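Local coordinates for putative aliphatic sulfonates-binding protein (Escherichia coli, PDB 2X26) that probably serves as the periplasmic binding component of an ABC transport system that takes up aliphatic sulfonates, at residues E3-G8 with S32-V37; M16-S21 with I224-K229; G78-K83 with T184-L189; I89-N94 with G171-K176. All coordinates share one frame; numbering follows the deposited sequence. Where two conformers were deposited one is given.

Interaction 1 (E3-G8 with S32-V37); sequences EALRIG and SKISWV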
loop_
_atom_site.group_PDB
_atom_site.type_symbol
_atom_site.label_atom_id
_atom_site.label_comp_id
_atom_site.label_asym_id
_atom_site.label_seq_id
_atom_site.Cartn_x
_atom_site.Cartn_y
_atom_site.Cartn_z
ATOM N N GLU A 3 17.389 11.102 -14.934
ATOM C CA GLU A 3 17.843 10.149 -15.952
ATOM C C GLU A 3 17.030 8.850 -15.937
ATOM O O GLU A 3 16.768 8.247 -16.989
ATOM C CB GLU A 3 19.326 9.840 -15.761
ATOM C CG GLU A 3 19.962 9.203 -16.976
ATOM C CD GLU A 3 21.459 9.307 -16.932
ATOM O OE1 GLU A 3 21.961 10.272 -16.302
ATOM O OE2 GLU A 3 22.123 8.435 -17.526
ATOM N N ALA A 4 16.610 8.435 -14.747
ATOM C CA ALA A 4 15.879 7.184 -14.597
ATOM C C ALA A 4 14.941 7.222 -13.398
ATOM O O ALA A 4 15.161 7.957 -12.411
ATOM C CB ALA A 4 16.818 6.034 -14.444
ATOM N N LEU A 5 13.891 6.417 -13.535
ATOM C CA LEU A 5 12.932 6.209 -12.496
ATOM C C LEU A 5 12.678 4.710 -12.501
ATOM O O LEU A 5 12.040 4.171 -13.420
ATOM C CB LEU A 5 11.653 6.994 -12.762
ATOM C CG LEU A 5 10.525 6.545 -11.829
ATOM C CD1 LEU A 5 10.845 6.718 -10.333
ATOM C CD2 LEU A 5 9.220 7.282 -12.195
ATOM N N ARG A 6 13.128 4.074 -11.429
ATOM C CA ARG A 6 12.942 2.610 -11.210
ATOM C C ARG A 6 11.863 2.411 -10.163
ATOM O O ARG A 6 12.000 2.845 -9.022
ATOM C CB ARG A 6 14.258 1.937 -10.752
ATOM C CG ARG A 6 15.371 2.216 -11.764
ATOM C CD ARG A 6 16.728 1.953 -11.159
ATOM N NE ARG A 6 17.036 2.920 -10.111
ATOM C CZ ARG A 6 18.127 2.798 -9.346
ATOM N NH1 ARG A 6 18.936 1.743 -9.497
ATOM N NH2 ARG A 6 18.348 3.676 -8.377
ATOM N N ILE A 7 10.784 1.768 -10.586
ATOM C CA ILE A 7 9.558 1.734 -9.775
ATOM C C ILE A 7 9.320 0.358 -9.195
ATOM O O ILE A 7 9.247 -0.642 -9.934
ATOM C CB ILE A 7 8.317 2.144 -10.613
ATOM C CG1 ILE A 7 8.568 3.519 -11.268
ATOM C CG2 ILE A 7 7.077 2.066 -9.737
ATOM C CD1 ILE A 7 7.593 3.904 -12.367
ATOM N N GLY A 8 9.199 0.287 -7.880
ATOM C CA GLY A 8 8.767 -0.971 -7.225
ATOM C C GLY A 8 7.268 -1.004 -7.083
ATOM O O GLY A 8 6.679 -0.084 -6.512
ATOM N N SER A 32 13.194 10.089 -19.663
ATOM C CA SER A 32 13.604 9.330 -18.511
ATOM C C SER A 32 13.481 7.908 -18.889
ATOM O O SER A 32 12.538 7.514 -19.622
ATOM C CB SER A 32 12.706 9.591 -17.300
ATOM O OG SER A 32 12.734 10.980 -16.962
ATOM N N LYS A 33 14.422 7.132 -18.413
ATOM C CA LYS A 33 14.339 5.687 -18.518
ATOM C C LYS A 33 13.440 5.159 -17.400
ATOM O O LYS A 33 13.844 5.139 -16.234
ATOM C CB LYS A 33 15.717 5.072 -18.390
ATOM C CG LYS A 33 15.744 3.601 -18.691
ATOM C CD LYS A 33 17.161 3.069 -18.602
ATOM C CE LYS A 33 17.214 1.759 -17.854
ATOM N NZ LYS A 33 18.587 1.210 -17.910
ATOM N N ILE A 34 12.222 4.753 -17.766
ATOM C CA ILE A 34 11.260 4.253 -16.803
ATOM C C ILE A 34 11.445 2.739 -16.749
ATOM O O ILE A 34 11.479 2.064 -17.797
ATOM C CB ILE A 34 9.803 4.544 -17.236
ATOM C CG1 ILE A 34 9.573 6.067 -17.540
ATOM C CG2 ILE A 34 8.824 4.020 -16.164
ATOM C CD1 ILE A 34 9.910 7.003 -16.334
ATOM N N SER A 35 11.579 2.187 -15.549
ATOM C CA SER A 35 11.600 0.720 -15.378
ATOM C C SER A 35 10.723 0.254 -14.195
ATOM O O SER A 35 10.453 1.000 -13.238
ATOM C CB SER A 35 12.995 0.162 -15.232
ATOM O OG SER A 35 13.644 0.677 -14.100
ATOM N N TRP A 36 10.252 -0.956 -14.305
ATOM C CA TRP A 36 9.199 -1.452 -13.409
ATOM C C TRP A 36 9.738 -2.754 -12.806
ATOM O O TRP A 36 10.257 -3.596 -13.531
ATOM C CB TRP A 36 7.963 -1.766 -14.277
ATOM C CG TRP A 36 7.336 -0.569 -14.881
ATOM C CD1 TRP A 36 7.578 -0.046 -16.127
ATOM C CD2 TRP A 36 6.394 0.317 -14.247
ATOM N NE1 TRP A 36 6.787 1.071 -16.316
ATOM C CE2 TRP A 36 6.081 1.312 -15.165
ATOM C CE3 TRP A 36 5.787 0.338 -13.005
ATOM C CZ2 TRP A 36 5.163 2.347 -14.875
ATOM C CZ3 TRP A 36 4.859 1.358 -12.699
ATOM C CH2 TRP A 36 4.557 2.341 -13.655
ATOM N N VAL A 37 9.637 -2.896 -11.489
ATOM C CA VAL A 37 10.084 -4.079 -10.809
ATOM C C VAL A 37 8.965 -4.545 -9.905
ATOM O O VAL A 37 8.603 -3.858 -8.923
ATOM C CB VAL A 37 11.352 -3.793 -9.930
ATOM C CG1 VAL A 37 11.843 -5.084 -9.350
ATOM C CG2 VAL A 37 12.405 -3.145 -10.798
#
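Ile7 and Trp36 lie side by side on neighbouring strands and point the same way. Ile7 CD1 sits over one face of the indole, 3.7 Å from the centroid of the Trp36 six-membered ring. The approach is 13° off the ring normal, a clear CH-pi contact. Trp36 CG is anti to its carbonyl carbon (chi1 -67°), and chi2 of 94° turns the ring plane to Ile7. Ile7 CD1 also touches Ile34 CG2 at 4.0 Å. One step back, Ile34 CD1 reaches Leu5 CB at 4.0 Å. These four residues share one face of a parallel strand pair at the edge of the N-terminal lobe's sheet, in a type II periplasmic binding protein fold. Leu25 of helix 24-28 and Met16 of helix 14-21 pack on the same face. An alanine at Trp36 would probably strip Ile7 CD1 of its aromatic cover and leave Glu26 without the indole N-H it accepts. On the other face Ser35 OG lies 3.3 Å from Arg6 CG, while the guanidinium turns away to a salt bridge with Asp55. Five backbone bonds stitch the strands. Among them, Leu5 N donates to Lys33 O at 3.0 Å and Val37 N to Ile7 O at 2.8 Å.

Interaction 2 (M16-S21 with I224-K229); sequences MVLAKS and IALLAK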
loop_
_atom_site.group_PDB
_atom_site.type_symbol
_atom_site.label_atom_id
_atom_site.label_comp_id
_atom_site.label_asym_id
_atom_site.label_seq_id
_atom_site.Cartn_x
_atom_site.Cartn_y
_atom_site.Cartn_z
ATOM N N MET A 16 -0.178 2.132 -10.070
ATOM C CA MET A 16 1.044 1.743 -10.746
ATOM C C MET A 16 0.787 0.754 -11.883
ATOM O O MET A 16 1.298 0.956 -12.995
ATOM C CB MET A 16 2.061 1.180 -9.760
ATOM C CG MET A 16 2.683 2.287 -8.931
ATOM S SD MET A 16 3.953 1.525 -7.893
ATOM C CE MET A 16 4.737 2.970 -7.282
ATOM N N VAL A 17 0.003 -0.266 -11.615
ATOM C CA VAL A 17 -0.205 -1.359 -12.604
ATOM C C VAL A 17 -0.923 -0.809 -13.845
ATOM O O VAL A 17 -0.519 -1.123 -14.984
ATOM C CB VAL A 17 -0.974 -2.533 -11.968
ATOM C CG1 VAL A 17 -1.492 -3.563 -13.016
ATOM C CG2 VAL A 17 -0.033 -3.275 -10.971
ATOM N N LEU A 18 -1.964 0.003 -13.634
ATOM C CA LEU A 18 -2.658 0.611 -14.775
ATOM C C LEU A 18 -1.761 1.613 -15.500
ATOM O O LEU A 18 -1.734 1.622 -16.719
ATOM C CB LEU A 18 -3.993 1.247 -14.389
ATOM C CG LEU A 18 -5.108 0.218 -14.576
ATOM C CD1 LEU A 18 -5.143 -0.732 -13.407
ATOM C CD2 LEU A 18 -6.440 0.898 -14.779
ATOM N N ALA A 19 -0.985 2.420 -14.755
ATOM C CA ALA A 19 -0.044 3.334 -15.431
ATOM C C ALA A 19 0.951 2.563 -16.306
ATOM O O ALA A 19 1.292 3.003 -17.421
ATOM C CB ALA A 19 0.743 4.199 -14.400
ATOM N N LYS A 20 1.472 1.481 -15.762
ATOM C CA LYS A 20 2.436 0.643 -16.486
ATOM C C LYS A 20 1.816 0.056 -17.756
ATOM O O LYS A 20 2.370 0.178 -18.850
ATOM C CB LYS A 20 2.959 -0.476 -15.550
ATOM C CG LYS A 20 3.907 -1.453 -16.249
ATOM C CD LYS A 20 4.189 -2.684 -15.345
ATOM C CE LYS A 20 5.190 -3.643 -16.036
ATOM N NZ LYS A 20 4.581 -4.401 -17.202
ATOM N N SER A 21 0.620 -0.493 -17.611
ATOM C CA SER A 21 -0.056 -1.148 -18.725
ATOM C C SER A 21 -0.339 -0.160 -19.847
ATOM O O SER A 21 -0.215 -0.499 -21.055
ATOM C CB SER A 21 -1.364 -1.758 -18.242
ATOM O OG SER A 21 -1.097 -2.875 -17.425
ATOM N N ILE A 224 -10.827 -4.370 -15.775
ATOM C CA ILE A 224 -11.077 -5.677 -15.165
ATOM C C ILE A 224 -10.338 -6.765 -15.949
ATOM O O ILE A 224 -9.709 -7.665 -15.345
ATOM C CB ILE A 224 -12.611 -5.979 -15.073
ATOM C CG1 ILE A 224 -13.198 -5.177 -13.907
ATOM C CG2 ILE A 224 -12.838 -7.528 -14.974
ATOM C CD1 ILE A 224 -14.777 -5.208 -13.904
ATOM N N ALA A 225 -10.366 -6.668 -17.269
ATOM C CA ALA A 225 -9.673 -7.635 -18.097
ATOM C C ALA A 225 -8.155 -7.594 -17.833
ATOM O O ALA A 225 -7.498 -8.646 -17.653
ATOM C CB ALA A 225 -9.979 -7.361 -19.566
ATOM N N LEU A 226 -7.610 -6.376 -17.739
ATOM C CA LEU A 226 -6.185 -6.192 -17.448
ATOM C C LEU A 226 -5.787 -6.823 -16.127
ATOM O O LEU A 226 -4.854 -7.626 -16.074
ATOM C CB LEU A 226 -5.832 -4.715 -17.464
ATOM C CG LEU A 226 -4.435 -4.482 -16.925
ATOM C CD1 LEU A 226 -3.408 -4.945 -17.958
ATOM C CD2 LEU A 226 -4.296 -3.020 -16.564
ATOM N N LEU A 227 -6.507 -6.496 -15.055
ATOM C CA LEU A 227 -6.132 -6.929 -13.712
ATOM C C LEU A 227 -6.444 -8.427 -13.525
ATOM O O LEU A 227 -5.737 -9.119 -12.786
ATOM C CB LEU A 227 -6.886 -6.058 -12.685
ATOM C CG LEU A 227 -6.488 -4.584 -12.606
ATOM C CD1 LEU A 227 -7.485 -3.821 -11.704
ATOM C CD2 LEU A 227 -5.026 -4.424 -12.064
ATOM N N ALA A 228 -7.443 -8.973 -14.249
ATOM C CA ALA A 228 -7.678 -10.409 -14.176
ATOM C C ALA A 228 -6.422 -11.098 -14.706
ATOM O O ALA A 228 -5.990 -12.096 -14.140
ATOM C CB ALA A 228 -8.932 -10.816 -14.986
ATOM N N LYS A 229 -5.843 -10.562 -15.782
ATOM C CA LYS A 229 -4.647 -11.144 -16.386
ATOM C C LYS A 229 -3.427 -11.026 -15.466
ATOM O O LYS A 229 -2.742 -12.015 -15.225
ATOM C CB LYS A 229 -4.347 -10.424 -17.707
ATOM C CG LYS A 229 -3.158 -10.997 -18.451
ATOM C CD LYS A 229 -3.060 -10.399 -19.886
ATOM C CE LYS A 229 -4.433 -10.335 -20.588
ATOM N NZ LYS A 229 -4.275 -10.098 -22.070
#
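Ser21 OG, in one of two modelled conformers, faces both methyls of Leu226. Ser21 OG is then 3.1 Å from Leu226 CD1, a short approach that is doubtful. In the same conformer Ser21 OG lies 3.1 Å from Val17 O, one turn earlier in its own helix. Leu226 points at the facing helix. Its CG is anti to the backbone N (chi1 170°), and Leu226 CD2 meets Leu18 CG at 3.9 Å. Next to it, Leu227 CD2 meets two side chains of the facing helix. Leu227 CD2 touches Val17 CG1 at 3.8 Å and Leu18 CD1 at 3.9 Å. The side chains of Leu18 and Leu227 cross at about a right angle. Leu18 also has two conformers, so its share is less certain. An alanine at Leu226 would probably open a gap beside Leu18 and Ser21 where the branched end of Leu226 had packed. The axes of the two segments cross at 104° and approach to 11.0 Å, and side chains alone bridge the gap. Val17 also packs on Tyr9 of strand 4-9, and Leu227 on Ile238 of helix 235-243. This is apolar helix-to-helix packing, joining the first helix of a type II binding-protein fold to a helix late in the chain.

Interaction 3 (G78-K83 with T184-L189); sequences GVEPPK and TGSFYL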
loop_
_atom_site.group_PDB
_atom_site.type_symbol
_atom_site.label_atom_id
_atom_site.label_comp_id
_atom_site.label_asym_id
_atom_site.label_seq_id
_atom_site.Cartn_x
_atom_site.Cartn_y
_atom_site.Cartn_z
ATOM N N GLY A 78 3.561 10.266 -0.648
ATOM C CA GLY A 78 2.144 10.372 -1.036
ATOM C C GLY A 78 1.331 9.352 -0.286
ATOM O O GLY A 78 1.839 8.301 0.100
ATOM N N VAL A 79 0.038 9.619 -0.149
ATOM C CA VAL A 79 -0.872 8.655 0.532
ATOM C C VAL A 79 -2.191 8.541 -0.256
ATOM O O VAL A 79 -2.670 9.504 -0.893
ATOM C CB VAL A 79 -1.160 9.074 2.021
ATOM C CG1 VAL A 79 -1.837 10.491 2.096
ATOM C CG2 VAL A 79 -1.985 7.996 2.771
ATOM N N GLU A 80 -2.734 7.333 -0.278
ATOM C CA GLU A 80 -4.059 7.037 -0.894
ATOM C C GLU A 80 -5.044 6.754 0.240
ATOM O O GLU A 80 -4.625 6.320 1.324
ATOM C CB GLU A 80 -3.938 5.762 -1.723
ATOM C CG GLU A 80 -3.007 5.917 -2.874
ATOM C CD GLU A 80 -2.579 4.645 -3.597
ATOM O OE1 GLU A 80 -2.006 3.666 -3.027
ATOM O OE2 GLU A 80 -2.671 4.692 -4.817
ATOM N N PRO A 81 -6.354 6.888 -0.028
ATOM C CA PRO A 81 -7.329 6.663 1.059
ATOM C C PRO A 81 -7.319 5.225 1.523
ATOM O O PRO A 81 -6.991 4.354 0.762
ATOM C CB PRO A 81 -8.683 6.972 0.405
ATOM C CG PRO A 81 -8.333 7.784 -0.884
ATOM C CD PRO A 81 -6.986 7.255 -1.311
ATOM N N PRO A 82 -7.715 4.987 2.762
ATOM C CA PRO A 82 -7.854 3.626 3.218
ATOM C C PRO A 82 -8.993 2.876 2.488
ATOM O O PRO A 82 -9.877 3.507 1.915
ATOM C CB PRO A 82 -8.281 3.789 4.694
ATOM C CG PRO A 82 -8.798 5.094 4.848
ATOM C CD PRO A 82 -8.237 5.960 3.732
ATOM N N LYS A 83 -8.930 1.547 2.548
ATOM C CA LYS A 83 -9.939 0.696 1.903
ATOM C C LYS A 83 -10.586 -0.144 2.977
ATOM O O LYS A 83 -10.334 -1.347 3.048
ATOM C CB LYS A 83 -9.270 -0.243 0.869
ATOM C CG LYS A 83 -8.541 0.467 -0.287
ATOM C CD LYS A 83 -8.200 -0.535 -1.456
ATOM C CE LYS A 83 -7.711 -1.953 -1.023
ATOM N NZ LYS A 83 -7.875 -3.119 -2.049
ATOM N N THR A 184 -5.561 4.175 7.974
ATOM C CA THR A 184 -4.636 5.250 7.559
ATOM C C THR A 184 -4.544 5.513 6.045
ATOM O O THR A 184 -4.538 6.668 5.588
ATOM C CB THR A 184 -3.245 4.839 8.049
ATOM O OG1 THR A 184 -3.309 4.751 9.467
ATOM C CG2 THR A 184 -2.144 5.879 7.640
ATOM N N GLY A 185 -4.465 4.438 5.278
ATOM C CA GLY A 185 -4.306 4.584 3.825
ATOM C C GLY A 185 -3.055 3.814 3.361
ATOM O O GLY A 185 -2.384 3.202 4.174
ATOM N N SER A 186 -2.778 3.801 2.056
ATOM C CA SER A 186 -1.535 3.161 1.591
ATOM C C SER A 186 -0.612 4.233 1.099
ATOM O O SER A 186 -1.024 5.389 0.862
ATOM C CB SER A 186 -1.788 2.149 0.478
ATOM O OG SER A 186 -2.580 2.726 -0.553
ATOM N N PHE A 187 0.652 3.888 0.957
ATOM C CA PHE A 187 1.671 4.936 0.750
ATOM C C PHE A 187 2.563 4.763 -0.462
ATOM O O PHE A 187 2.682 3.656 -1.027
ATOM C CB PHE A 187 2.592 5.012 1.953
ATOM C CG PHE A 187 1.921 5.526 3.194
ATOM C CD1 PHE A 187 1.614 6.893 3.340
ATOM C CD2 PHE A 187 1.589 4.641 4.192
ATOM C CE1 PHE A 187 1.030 7.394 4.545
ATOM C CE2 PHE A 187 0.958 5.098 5.405
ATOM C CZ PHE A 187 0.675 6.483 5.575
ATOM N N TYR A 188 3.148 5.883 -0.889
ATOM C CA TYR A 188 4.233 5.874 -1.863
ATOM C C TYR A 188 5.430 6.363 -1.097
ATOM O O TYR A 188 5.303 7.318 -0.336
ATOM C CB TYR A 188 3.934 6.820 -3.013
ATOM C CG TYR A 188 2.804 6.269 -3.820
ATOM C CD1 TYR A 188 1.481 6.513 -3.443
ATOM C CD2 TYR A 188 3.069 5.443 -4.910
ATOM C CE1 TYR A 188 0.440 5.960 -4.192
ATOM C CE2 TYR A 188 2.034 4.890 -5.666
ATOM C CZ TYR A 188 0.722 5.155 -5.281
ATOM O OH TYR A 188 -0.310 4.597 -6.013
ATOM N N LEU A 189 6.548 5.642 -1.248
ATOM C CA LEU A 189 7.796 6.001 -0.581
ATOM C C LEU A 189 8.958 6.173 -1.548
ATOM O O LEU A 189 9.011 5.553 -2.624
ATOM C CB LEU A 189 8.152 4.941 0.484
ATOM C CG LEU A 189 7.126 4.932 1.673
ATOM C CD1 LEU A 189 6.162 3.796 1.405
ATOM C CD2 LEU A 189 7.841 4.809 2.981
HETATM O O HOH W 1 0.409 2.557 -2.352
HETATM O O HOH W 2 -5.644 8.571 3.597
HETATM O O HOH W 3 -5.249 2.277 0.240
#
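Glu80 spreads its carboxylate between Ser186 and Tyr188. Its CG is anti to the carbonyl carbon (chi1 -64°) and the chain is extended beyond. The side chains of Glu80 and Tyr188 cross at about a right angle. Tyr188 OH donates to Glu80 OE2 at 2.6 Å, from above the carboxylate plane. In one of two modelled conformers, Ser186 OG stands between its backbone N and carbonyl carbon (chi1 51°) and donates to Glu80 OE1 at 2.7 Å, on the anti side. A water donates to Glu80 OE1 and Phe187 O. A glycerol, probably from the crystallisation liquor, hydrogen-bonds to Glu80 OE1 and may mark a pocket. The strands run antiparallel at the edge of the N-terminal lobe's sheet, beside the two chain crossings that link the lobes of a type II periplasmic binding protein. Tyr188 N donates to Gly78 O at 2.9 Å, and Glu80 N to Ser186 O at 2.8 Å. On the other face Val79 and Phe187 lie side by side, with Val79 CG2 3.5 Å from Phe187 CE1. Gly185 CA makes a CA-H...O contact with Glu80 O at 3.1 Å. A beta carbon there would clash with that oxygen, and the phi of 124° would also jam it against Thr184 O.

Interaction 4 (I89-N94 with G171-K176); sequences ILVAEN and GVRVLK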
loop_
_atom_site.group_PDB
_atom_site.type_symbol
_atom_site.label_atom_id
_atom_site.label_comp_id
_atom_site.label_asym_id
_atom_site.label_seq_id
_atom_site.Cartn_x
_atom_site.Cartn_y
_atom_site.Cartn_z
ATOM N N ILE A 89 -12.460 -9.575 8.685
ATOM C CA ILE A 89 -12.465 -10.841 9.403
ATOM C C ILE A 89 -13.640 -11.670 8.875
ATOM O O ILE A 89 -14.804 -11.197 8.900
ATOM C CB ILE A 89 -12.628 -10.603 10.923
ATOM C CG1 ILE A 89 -11.501 -9.728 11.448
ATOM C CG2 ILE A 89 -12.710 -11.954 11.699
ATOM C CD1 ILE A 89 -11.657 -9.332 12.977
ATOM N N LEU A 90 -13.336 -12.855 8.360
ATOM C CA LEU A 90 -14.348 -13.744 7.828
ATOM C C LEU A 90 -14.654 -14.864 8.765
ATOM O O LEU A 90 -13.755 -15.430 9.390
ATOM C CB LEU A 90 -13.846 -14.399 6.550
ATOM C CG LEU A 90 -13.585 -13.517 5.338
ATOM C CD1 LEU A 90 -12.891 -14.373 4.290
ATOM C CD2 LEU A 90 -14.911 -12.911 4.763
ATOM N N VAL A 91 -15.924 -15.232 8.799
ATOM C CA VAL A 91 -16.348 -16.459 9.487
ATOM C C VAL A 91 -17.233 -17.188 8.538
ATOM O O VAL A 91 -17.610 -16.617 7.521
ATOM C CB VAL A 91 -17.117 -16.167 10.807
ATOM C CG1 VAL A 91 -16.175 -15.457 11.793
ATOM C CG2 VAL A 91 -18.333 -15.235 10.528
ATOM N N ALA A 92 -17.579 -18.440 8.848
ATOM C CA ALA A 92 -18.551 -19.169 8.011
ATOM C C ALA A 92 -19.930 -18.526 8.139
ATOM O O ALA A 92 -20.265 -18.044 9.237
ATOM C CB ALA A 92 -18.581 -20.676 8.417
ATOM N N GLU A 93 -20.741 -18.487 7.066
ATOM C CA GLU A 93 -22.073 -17.830 7.107
ATOM C C GLU A 93 -22.914 -18.114 8.354
ATOM O O GLU A 93 -23.420 -17.174 9.032
ATOM C CB GLU A 93 -22.890 -18.214 5.874
ATOM C CG GLU A 93 -22.391 -17.564 4.615
ATOM C CD GLU A 93 -23.160 -17.986 3.373
ATOM O OE1 GLU A 93 -23.469 -19.192 3.235
ATOM O OE2 GLU A 93 -23.432 -17.100 2.526
ATOM N N ASN A 94 -23.106 -19.410 8.632
ATOM C CA ASN A 94 -23.984 -19.847 9.693
ATOM C C ASN A 94 -23.253 -20.057 11.021
ATOM O O ASN A 94 -23.793 -20.647 11.959
ATOM C CB ASN A 94 -24.796 -21.063 9.230
ATOM C CG ASN A 94 -25.194 -20.979 7.730
ATOM O OD1 ASN A 94 -24.634 -21.685 6.870
ATOM N ND2 ASN A 94 -26.170 -20.136 7.430
ATOM N N GLY A 171 -20.397 -19.382 1.275
ATOM C CA GLY A 171 -20.287 -20.019 2.577
ATOM C C GLY A 171 -19.693 -19.144 3.652
ATOM O O GLY A 171 -19.727 -19.522 4.829
ATOM N N VAL A 172 -19.182 -17.972 3.263
ATOM C CA VAL A 172 -18.538 -17.071 4.229
ATOM C C VAL A 172 -19.218 -15.723 4.364
ATOM O O VAL A 172 -19.971 -15.271 3.488
ATOM C CB VAL A 172 -17.010 -16.904 3.985
ATOM C CG1 VAL A 172 -16.310 -18.253 3.992
ATOM C CG2 VAL A 172 -16.731 -16.125 2.680
ATOM N N ARG A 173 -18.926 -15.073 5.481
ATOM C CA ARG A 173 -19.561 -13.838 5.871
ATOM C C ARG A 173 -18.502 -12.932 6.527
ATOM O O ARG A 173 -17.588 -13.381 7.265
ATOM C CB ARG A 173 -20.739 -14.184 6.800
ATOM C CG ARG A 173 -21.050 -13.270 7.961
ATOM C CD ARG A 173 -22.428 -13.613 8.560
ATOM N NE ARG A 173 -22.434 -14.692 9.537
ATOM C CZ ARG A 173 -22.059 -14.595 10.816
ATOM N NH1 ARG A 173 -21.588 -13.467 11.321
ATOM N NH2 ARG A 173 -22.120 -15.674 11.585
ATOM N N VAL A 174 -18.577 -11.667 6.194
ATOM C CA VAL A 174 -17.728 -10.665 6.858
ATOM C C VAL A 174 -18.262 -10.431 8.288
ATOM O O VAL A 174 -19.378 -9.933 8.464
ATOM C CB VAL A 174 -17.693 -9.390 6.035
ATOM C CG1 VAL A 174 -16.999 -8.237 6.795
ATOM C CG2 VAL A 174 -16.979 -9.633 4.728
ATOM N N LEU A 175 -17.479 -10.798 9.299
ATOM C CA LEU A 175 -17.815 -10.488 10.698
ATOM C C LEU A 175 -17.524 -9.024 11.016
ATOM O O LEU A 175 -18.238 -8.378 11.797
ATOM C CB LEU A 175 -16.983 -11.377 11.622
ATOM C CG LEU A 175 -17.222 -11.235 13.126
ATOM C CD1 LEU A 175 -18.523 -11.849 13.447
ATOM C CD2 LEU A 175 -16.071 -11.917 13.842
ATOM N N LYS A 176 -16.463 -8.502 10.420
ATOM C CA LYS A 176 -15.987 -7.156 10.752
ATOM C C LYS A 176 -15.134 -6.671 9.599
ATOM O O LYS A 176 -14.338 -7.426 9.106
ATOM C CB LYS A 176 -15.161 -7.245 12.047
ATOM C CG LYS A 176 -14.552 -5.946 12.537
ATOM C CD LYS A 176 -15.591 -4.971 12.900
ATOM C CE LYS A 176 -14.887 -3.790 13.576
ATOM N NZ LYS A 176 -15.855 -2.770 13.966
#
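Val91 CG2 sits over the centre of the Arg173 guanidinium, 3.8 Å from Arg173 CZ. The tight part of the contact starts here and runs to Ile89. Val91 CG1 meets Leu175 CD2 at 4.1 Å, and the same methyl of Leu175 reaches Ile89 CG2 at 4.0 Å. A classic beta bulge sets two residues, Leu175 and Lys176, opposite Ile89. Leu175 N hydrogen-bonds to Ile89 O, and Ile89 N to Lys176 O. On the other face Leu90 CD2 packs on Val174 CG2 at 3.9 Å, with Tyr163 of helix 162-169 touching both residues. Past Ala92 the apolar packing gives way to polar contacts on the solvent side. Glu93 is exposed and has two modelled conformers, yet its backbone is held at both ends. Glu93 N donates to Gly171 O at 2.7 Å, and Arg173 NE donates to Glu93 O at 2.7 Å, in the guanidinium plane. Arg173 reaches there by a bend at chi3 (85°). Its NH2 also hydrogen-bonds to Ile97 O, and weakly to Glu93 O. The cation is thus met by backbone carbonyls, whose dipoles probably offset part of its charge, and it ties the turn after strand 87-92 to the edge strand of the second lobe.

Overall arrangement
From the N terminus, strand 4-9 opens interaction 1, and the first helix, 14-21, opens interaction 2 before strand 33-38 closes interaction 1. These two loops therefore cross, and Met16 touches Ile7 and Trp36 where they meet. Strand 74-80 then opens interaction 3, and the chain passes to the second lobe, where strand 87-92 opens interaction 4. Interaction 4 closes first, at 171-176, then interaction 3 at 184-189, after the chain has returned. Interaction 2 closes last, at 224-229, so its long loop encloses both. Met16 also packs on Tyr188, so interactions 2 and 3 touch. Interactions 1 and 3 belong to one sheet, interaction 4 to the other, with centres of 3 and 4 about 27 Å apart.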